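Local atomic coordinates of Non-structural protein NS1 (Murine minute virus, PDB entry 4R94), a protein that nicks viral DNA at the replication origin and unwinds it as a helicase, initiating and directing viral DNA replication. Residues K48-E53 against T83-F88. Sequence-based numbering, arbitrary orientation.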
loop_
_atom_site.group_PDB
_atom_site.type_symbol
_atom_site.label_atom_id
_atom_site.label_comp_id
_atom_site.label_asym_id
_atom_site.label_seq_id
_atom_site.Cartn_x
_atom_site.Cartn_y
_atom_site.Cartn_z
ATOM N N LYS A 48 2.730 -15.790 3.538
ATOM C CA LYS A 48 2.349 -16.243 2.210
ATOM C C LYS A 48 1.202 -17.249 2.210
ATOM O O LYS A 48 0.991 -17.941 1.215
ATOM C CB LYS A 48 3.579 -16.825 1.495
ATOM C CG LYS A 48 4.681 -15.777 1.286
ATOM C CD LYS A 48 5.853 -16.299 0.456
ATOM C CE LYS A 48 6.406 -17.602 1.011
ATOM N NZ LYS A 48 7.000 -17.472 2.375
ATOM N N LYS A 49 0.443 -17.327 3.299
ATOM C CA LYS A 49 -0.825 -18.052 3.232
ATOM C C LYS A 49 -1.777 -17.312 2.304
ATOM O O LYS A 49 -1.905 -16.077 2.364
ATOM C CB LYS A 49 -1.462 -18.208 4.615
ATOM C CG LYS A 49 -0.751 -19.145 5.548
ATOM C CD LYS A 49 -1.654 -19.474 6.732
ATOM C CE LYS A 49 -1.056 -20.546 7.622
ATOM N NZ LYS A 49 -1.864 -20.757 8.864
ATOM N N GLU A 50 -2.418 -18.049 1.405
ATOM C CA GLU A 50 -3.481 -17.468 0.606
ATOM C C GLU A 50 -4.796 -17.859 1.253
ATOM O O GLU A 50 -5.241 -19.002 1.156
ATOM C CB GLU A 50 -3.401 -17.932 -0.848
ATOM C CG GLU A 50 -2.208 -17.345 -1.602
ATOM C CD GLU A 50 -2.039 -17.954 -2.982
ATOM O OE1 GLU A 50 -2.662 -17.451 -3.940
ATOM O OE2 GLU A 50 -1.288 -18.945 -3.103
ATOM N N LEU A 51 -5.395 -16.901 1.944
ATOM C CA LEU A 51 -6.586 -17.161 2.725
ATOM C C LEU A 51 -7.811 -17.224 1.821
ATOM O O LEU A 51 -8.005 -16.378 0.952
ATOM C CB LEU A 51 -6.738 -16.091 3.804
ATOM C CG LEU A 51 -5.481 -16.007 4.685
ATOM C CD1 LEU A 51 -5.568 -14.794 5.612
ATOM C CD2 LEU A 51 -5.262 -17.297 5.492
ATOM N N GLN A 52 -8.641 -18.237 2.041
ATOM C CA GLN A 52 -9.701 -18.577 1.101
ATOM C C GLN A 52 -10.971 -17.772 1.290
ATOM O O GLN A 52 -12.067 -18.244 0.987
ATOM C CB GLN A 52 -10.011 -20.070 1.211
ATOM C CG GLN A 52 -8.876 -20.934 0.709
ATOM C CD GLN A 52 -8.481 -20.566 -0.706
ATOM O OE1 GLN A 52 -9.257 -20.748 -1.646
ATOM N NE2 GLN A 52 -7.276 -20.030 -0.865
ATOM N N GLU A 53 -10.817 -16.561 1.805
ATOM C CA GLU A 53 -11.916 -15.621 1.936
ATOM C C GLU A 53 -12.203 -15.039 0.557
ATOM O O GLU A 53 -11.279 -14.649 -0.157
ATOM C CB GLU A 53 -11.560 -14.534 2.955
ATOM C CG GLU A 53 -12.746 -13.769 3.515
ATOM C CD GLU A 53 -13.193 -12.653 2.611
ATOM O OE1 GLU A 53 -12.319 -11.908 2.128
ATOM O OE2 GLU A 53 -14.414 -12.517 2.376
ATOM N N THR A 83 8.727 -13.078 -4.143
ATOM C CA THR A 83 8.562 -11.653 -3.887
ATOM C C THR A 83 7.260 -11.144 -4.507
ATOM O O THR A 83 6.459 -10.471 -3.841
ATOM C CB THR A 83 9.769 -10.880 -4.413
ATOM O OG1 THR A 83 10.899 -11.157 -3.569
ATOM C CG2 THR A 83 9.505 -9.372 -4.414
ATOM N N LYS A 84 7.038 -11.472 -5.770
ATOM C CA LYS A 84 5.790 -11.117 -6.440
ATOM C C LYS A 84 4.577 -11.672 -5.703
ATOM O O LYS A 84 3.601 -10.962 -5.467
ATOM C CB LYS A 84 5.792 -11.619 -7.886
ATOM C CG LYS A 84 6.668 -10.779 -8.822
ATOM C CD LYS A 84 6.836 -11.447 -10.193
ATOM C CE LYS A 84 5.495 -11.774 -10.829
ATOM N NZ LYS A 84 5.642 -12.561 -12.097
ATOM N N LYS A 85 4.635 -12.945 -5.340
ATOM C CA LYS A 85 3.527 -13.553 -4.622
ATOM C C LYS A 85 3.223 -12.820 -3.322
ATOM O O LYS A 85 2.059 -12.555 -3.004
ATOM C CB LYS A 85 3.820 -15.014 -4.320
ATOM C CG LYS A 85 2.592 -15.770 -3.854
ATOM C CD LYS A 85 2.674 -17.219 -4.275
ATOM C CE LYS A 85 1.293 -17.851 -4.364
ATOM N NZ LYS A 85 0.527 -17.433 -5.572
ATOM N N GLN A 86 4.263 -12.497 -2.566
ATOM C CA GLN A 86 4.026 -11.845 -1.285
ATOM C C GLN A 86 3.456 -10.448 -1.487
ATOM O O GLN A 86 2.578 -10.019 -0.716
ATOM C CB GLN A 86 5.303 -11.801 -0.449
ATOM C CG GLN A 86 5.124 -11.118 0.917
ATOM C CD GLN A 86 4.264 -11.938 1.867
ATOM O OE1 GLN A 86 4.785 -12.743 2.641
ATOM N NE2 GLN A 86 2.938 -11.740 1.809
ATOM N N VAL A 87 3.941 -9.736 -2.503
ATOM C CA VAL A 87 3.423 -8.381 -2.766
ATOM C C VAL A 87 1.939 -8.451 -3.164
ATOM O O VAL A 87 1.135 -7.614 -2.732
ATOM C CB VAL A 87 4.231 -7.668 -3.851
ATOM C CG1 VAL A 87 3.515 -6.407 -4.315
ATOM C CG2 VAL A 87 5.622 -7.318 -3.316
ATOM N N PHE A 88 1.567 -9.456 -3.956
ATOM C CA PHE A 88 0.162 -9.621 -4.346
ATOM C C PHE A 88 -0.718 -9.896 -3.127
ATOM O O PHE A 88 -1.803 -9.322 -2.976
ATOM C CB PHE A 88 -0.015 -10.762 -5.354
ATOM C CG PHE A 88 0.743 -10.563 -6.629
ATOM C CD1 PHE A 88 1.132 -9.288 -7.029
ATOM C CD2 PHE A 88 1.071 -11.650 -7.422
ATOM C CE1 PHE A 88 1.837 -9.108 -8.205
ATOM C CE2 PHE A 88 1.774 -11.472 -8.602
ATOM C CZ PHE A 88 2.156 -10.207 -8.989
#
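Lys-48 and Glu-50 reach across to Gln-86 and Lys-85 in the N-terminal nickase domain of NS1, which has the HUH endonuclease fold of rolling-circle replication initiators. They join the loop before helix 54-70 to the first turns of helix 81-104. The contact is small, with 207 Å² buried over both sides, and no hydrogen bond crosses it.

Lys-48 can be followed along its chain. Its CB lies 4.4 Å from Gln-86 OE1. CG comes closest, 3.3 Å from the same OE1 and 3.9 Å from Gln-86 CD, so aliphatic carbon packs against the amide. Lys-48 CD is already moving off, 4.3 Å from Gln-86 OE1, and CE lies farther from that oxygen than CD does. The chain bends twice, at chi3 (-53°) and chi4 (-64°). These bends bring NZ to the backbone O of Asn-45, to which it hydrogen-bonds.

The two side chains cross at about a right angle. Gln-86 OE1 takes its hydrogen bond from Tyr-47 N, one residue before Lys-48. The amide therefore ties the loop backbone to the helix, while Lys-48 CG lies against it. The Gln-86 side chain is about 11 Å from that of His-127, which binds the magnesium ion together with Glu-119 and His-129.

The second pair is ionic. Lys-85 leaves the helix with CG anti to its own backbone N (chi1 -167°), and its chain, bent at chi2 and chi4, reaches the Glu-50 carboxylate. Glu-50 OE1 accepts a hydrogen bond from Gln-60 NE2 of helix 54-70, so the carboxylate is shared between two helices. The salt bridge to Lys-85 is rather long: NZ stands 3.4 Å from Glu-50 OE2, while Lys-85 CE lies nearer still, 3.1 Å from that oxygen.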